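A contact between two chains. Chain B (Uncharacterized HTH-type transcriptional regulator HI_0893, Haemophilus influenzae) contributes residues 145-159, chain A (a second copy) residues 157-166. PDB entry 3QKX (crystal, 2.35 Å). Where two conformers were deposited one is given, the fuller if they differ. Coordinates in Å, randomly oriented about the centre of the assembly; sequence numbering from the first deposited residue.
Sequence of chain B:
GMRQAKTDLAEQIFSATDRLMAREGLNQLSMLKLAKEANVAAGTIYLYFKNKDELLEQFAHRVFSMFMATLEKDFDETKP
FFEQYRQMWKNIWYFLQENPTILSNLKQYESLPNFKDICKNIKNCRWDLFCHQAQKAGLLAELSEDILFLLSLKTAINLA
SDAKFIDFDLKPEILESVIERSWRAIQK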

# COMPACT_ATOMS: atom_id res chain seq x y z
N GLU B 145 11.91 14.65 -1.75
CA GLU B 145 11.11 14.35 -2.91
C GLU B 145 10.23 13.13 -2.65
O GLU B 145 9.09 13.05 -3.15
CB GLU B 145 12.01 14.10 -4.14
CG GLU B 145 12.88 15.31 -4.56
CD GLU B 145 14.35 15.26 -4.07
OE1 GLU B 145 14.64 14.55 -3.07
OE2 GLU B 145 15.21 15.97 -4.67
N ASP B 146 10.77 12.19 -1.87
CA ASP B 146 10.03 10.99 -1.44
C ASP B 146 8.81 11.33 -0.62
O ASP B 146 7.77 10.72 -0.79
CB ASP B 146 10.92 10.07 -0.57
CG ASP B 146 12.23 9.70 -1.25
OD1 ASP B 146 12.19 9.22 -2.43
OD2 ASP B 146 13.31 9.93 -0.61
N ILE B 147 8.96 12.28 0.31
CA ILE B 147 7.87 12.66 1.21
C ILE B 147 6.81 13.44 0.45
O ILE B 147 5.62 13.25 0.63
CB ILE B 147 8.37 13.50 2.38
CG1 ILE B 147 9.33 12.69 3.27
CG2 ILE B 147 7.23 13.99 3.19
CD1 ILE B 147 8.68 11.62 4.05
N LEU B 148 7.26 14.32 -0.43
CA LEU B 148 6.35 15.02 -1.31
C LEU B 148 5.55 14.03 -2.16
O LEU B 148 4.34 14.14 -2.25
CB LEU B 148 7.11 16.01 -2.19
CG LEU B 148 7.75 17.16 -1.42
CD1 LEU B 148 8.74 17.91 -2.34
CD2 LEU B 148 6.69 18.10 -0.82
N PHE B 149 6.22 13.03 -2.71
CA PHE B 149 5.52 12.07 -3.56
C PHE B 149 4.41 11.38 -2.78
O PHE B 149 3.29 11.22 -3.27
CB PHE B 149 6.47 11.01 -4.13
CG PHE B 149 5.77 10.00 -5.03
CD1 PHE B 149 5.22 8.87 -4.50
CD2 PHE B 149 5.65 10.23 -6.38
CE1 PHE B 149 4.54 7.98 -5.30
CE2 PHE B 149 5.02 9.36 -7.19
CZ PHE B 149 4.43 8.22 -6.64
N LEU B 150 4.76 10.94 -1.57
CA LEU B 150 3.86 10.20 -0.70
C LEU B 150 2.63 11.00 -0.27
O LEU B 150 1.56 10.41 -0.01
CB LEU B 150 4.65 9.74 0.54
CG LEU B 150 3.89 9.08 1.69
CD1 LEU B 150 4.71 7.98 2.34
CD2 LEU B 150 3.52 10.12 2.72
N LEU B 151 2.80 12.31 -0.10
CA LEU B 151 1.70 13.21 0.28
C LEU B 151 0.80 13.52 -0.94
O LEU B 151 -0.36 13.87 -0.77
CB LEU B 151 2.25 14.51 0.85
CG LEU B 151 2.73 14.54 2.31
CD1 LEU B 151 3.55 15.77 2.57
CD2 LEU B 151 1.55 14.49 3.24
N SER B 152 1.34 13.36 -2.15
CA SER B 152 0.69 13.88 -3.37
C SER B 152 0.41 12.78 -4.40
O SER B 152 -0.66 12.18 -4.35
CB SER B 152 1.53 15.01 -3.93
OG SER B 152 2.74 14.54 -4.48
N LEU B 153 1.33 12.51 -5.32
CA LEU B 153 1.04 11.57 -6.43
C LEU B 153 0.65 10.20 -5.93
O LEU B 153 -0.16 9.51 -6.59
CB LEU B 153 2.24 11.41 -7.39
CG LEU B 153 2.47 12.43 -8.50
CD1 LEU B 153 3.71 12.04 -9.36
CD2 LEU B 153 1.20 12.62 -9.33
N LYS B 154 1.17 9.81 -4.77
CA LYS B 154 0.84 8.50 -4.19
C LYS B 154 -0.66 8.32 -4.00
O LYS B 154 -1.14 7.19 -4.00
CB LYS B 154 1.57 8.33 -2.85
CG LYS B 154 1.31 7.03 -2.06
CD LYS B 154 1.67 5.77 -2.85
CE LYS B 154 1.95 4.58 -1.93
NZ LYS B 154 2.48 3.43 -2.69
N THR B 155 -1.40 9.42 -3.81
CA THR B 155 -2.84 9.27 -3.62
C THR B 155 -3.53 8.58 -4.82
O THR B 155 -4.51 7.90 -4.62
CB THR B 155 -3.57 10.61 -3.33
OG1 THR B 155 -3.36 11.53 -4.40
CG2 THR B 155 -3.09 11.22 -1.98
N ALA B 156 -3.01 8.79 -6.03
CA ALA B 156 -3.45 8.10 -7.25
C ALA B 156 -3.32 6.56 -7.14
O ALA B 156 -4.25 5.83 -7.49
CB ALA B 156 -2.65 8.57 -8.39
N ILE B 157 -2.18 6.09 -6.63
CA ILE B 157 -2.02 4.66 -6.35
C ILE B 157 -2.94 4.28 -5.21
O ILE B 157 -3.59 3.26 -5.29
CB ILE B 157 -0.56 4.28 -6.03
CG1 ILE B 157 0.33 4.52 -7.24
CG2 ILE B 157 -0.44 2.81 -5.58
CD1 ILE B 157 1.71 5.09 -6.85
N ASN B 158 -3.04 5.11 -4.19
CA ASN B 158 -3.86 4.76 -3.04
C ASN B 158 -5.30 4.53 -3.47
O ASN B 158 -5.93 3.57 -3.03
CB ASN B 158 -3.85 5.85 -1.94
CG ASN B 158 -2.49 6.01 -1.23
OD1 ASN B 158 -1.63 5.14 -1.32
ND2 ASN B 158 -2.32 7.14 -0.50
N LEU B 159 -5.82 5.42 -4.33
CA LEU B 159 -7.21 5.42 -4.71
C LEU B 159 -7.53 4.43 -5.84
O LEU B 159 -8.67 4.08 -6.02
CB LEU B 159 -7.65 6.83 -5.13
CG LEU B 159 -7.90 7.79 -3.96
CD1 LEU B 159 -7.60 9.27 -4.33
CD2 LEU B 159 -9.36 7.62 -3.46
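Chain A, residues 157-166: INLASDAKFI

How does chain A run across chain B? Its stretch is already helical at I157(A), and it crosses helix 145-151 of chain B at 144°, closer to antiparallel than to perpendicular, with the axes 10.6 Å apart at closest approach. The register follows: the CA atoms of D146(B) and I166(A) lie 7.5 Å apart, those of L150(B) and N158(A) 7.2 Å.

What does the first helix of chain B offer? D146(B) points toward I166(A), with CG 4.2 Å from its CB, the last side-chain atom modelled there. The next residue, I147(B), starts sideways but reaches in, its CD1 3.4 Å from CD1 of L159(A). L150(B) points toward chain A; its CD1 lies 3.4 Å from the backbone N of L159(A) and 3.6 Å from CB of N158(A).

What happens beyond the break at S152(B)? The second helix crosses chain A at 108°. K154(B) lays CG 3.3 Å from ND2 of N158(A), while its NZ stays 4.6 Å from OD2 of D162(A), too far for a salt bridge.

Where do the two copies of one asparagine meet? ND2 of N158(A) donates to OD1 of N158(B) at 2.9 Å. A water accepts from both ND2 atoms and donates to O of L150(B), tying both chain B helices to N158(A).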

# COMPACT_ATOMS: atom_id res chain seq x y z
N ILE A 157 0.54 4.96 7.13
CA ILE A 157 0.83 3.60 6.70
C ILE A 157 1.86 3.58 5.59
O ILE A 157 2.74 2.74 5.58
CB ILE A 157 -0.45 2.86 6.21
CG1 ILE A 157 -1.49 2.79 7.34
CG2 ILE A 157 -0.10 1.46 5.71
CD1 ILE A 157 -2.91 2.48 6.87
N ASN A 158 1.74 4.49 4.63
CA ASN A 158 2.65 4.53 3.51
C ASN A 158 4.08 4.93 3.96
O ASN A 158 5.09 4.42 3.41
CB ASN A 158 2.12 5.49 2.40
CG ASN A 158 1.02 4.85 1.52
OD1 ASN A 158 0.89 3.65 1.46
ND2 ASN A 158 0.25 5.69 0.81
N LEU A 159 4.17 5.82 4.94
CA LEU A 159 5.46 6.28 5.43
C LEU A 159 6.21 5.17 6.17
O LEU A 159 7.38 4.94 5.90
CB LEU A 159 5.29 7.50 6.34
CG LEU A 159 6.56 8.30 6.61
CD1 LEU A 159 7.15 8.89 5.30
CD2 LEU A 159 6.25 9.39 7.56
N ALA A 160 5.52 4.48 7.08
CA ALA A 160 6.06 3.31 7.77
C ALA A 160 6.55 2.26 6.76
O ALA A 160 7.68 1.75 6.87
CB ALA A 160 5.02 2.71 8.64
N SER A 161 5.74 2.00 5.74
CA SER A 161 6.03 0.93 4.81
C SER A 161 7.25 1.24 3.93
O SER A 161 8.16 0.41 3.81
CB SER A 161 4.81 0.63 3.94
OG SER A 161 4.85 -0.72 3.48
N ASP A 162 7.31 2.47 3.41
CA ASP A 162 8.41 2.95 2.56
C ASP A 162 9.62 3.57 3.32
O ASP A 162 10.62 3.91 2.69
CB ASP A 162 7.86 3.97 1.54
CG ASP A 162 6.60 3.44 0.79
OD1 ASP A 162 6.48 2.18 0.62
OD2 ASP A 162 5.71 4.26 0.43
N ALA A 163 9.54 3.71 4.65
CA ALA A 163 10.71 3.99 5.49
C ALA A 163 11.84 2.96 5.25
O ALA A 163 13.07 3.29 5.31
CB ALA A 163 10.30 3.99 6.97
N LYS A 164 11.43 1.72 4.95
CA LYS A 164 12.33 0.59 4.70
C LYS A 164 13.00 0.75 3.34
O LYS A 164 14.23 0.72 3.24
CB LYS A 164 11.56 -0.74 4.76
CG LYS A 164 10.74 -1.00 6.09
CD LYS A 164 9.41 -1.74 5.80
N PHE A 165 12.18 0.97 2.31
CA PHE A 165 12.69 1.23 0.93
C PHE A 165 13.03 2.73 0.63
O PHE A 165 13.40 3.05 -0.51
CB PHE A 165 11.70 0.69 -0.14
N ILE A 166 12.92 3.62 1.63
CA ILE A 166 13.42 5.01 1.51
C ILE A 166 13.51 5.69 2.89
O ILE A 166 14.60 6.07 3.34
CB ILE A 166 12.54 5.87 0.53
O HOH W 1 -0.04 8.50 0.92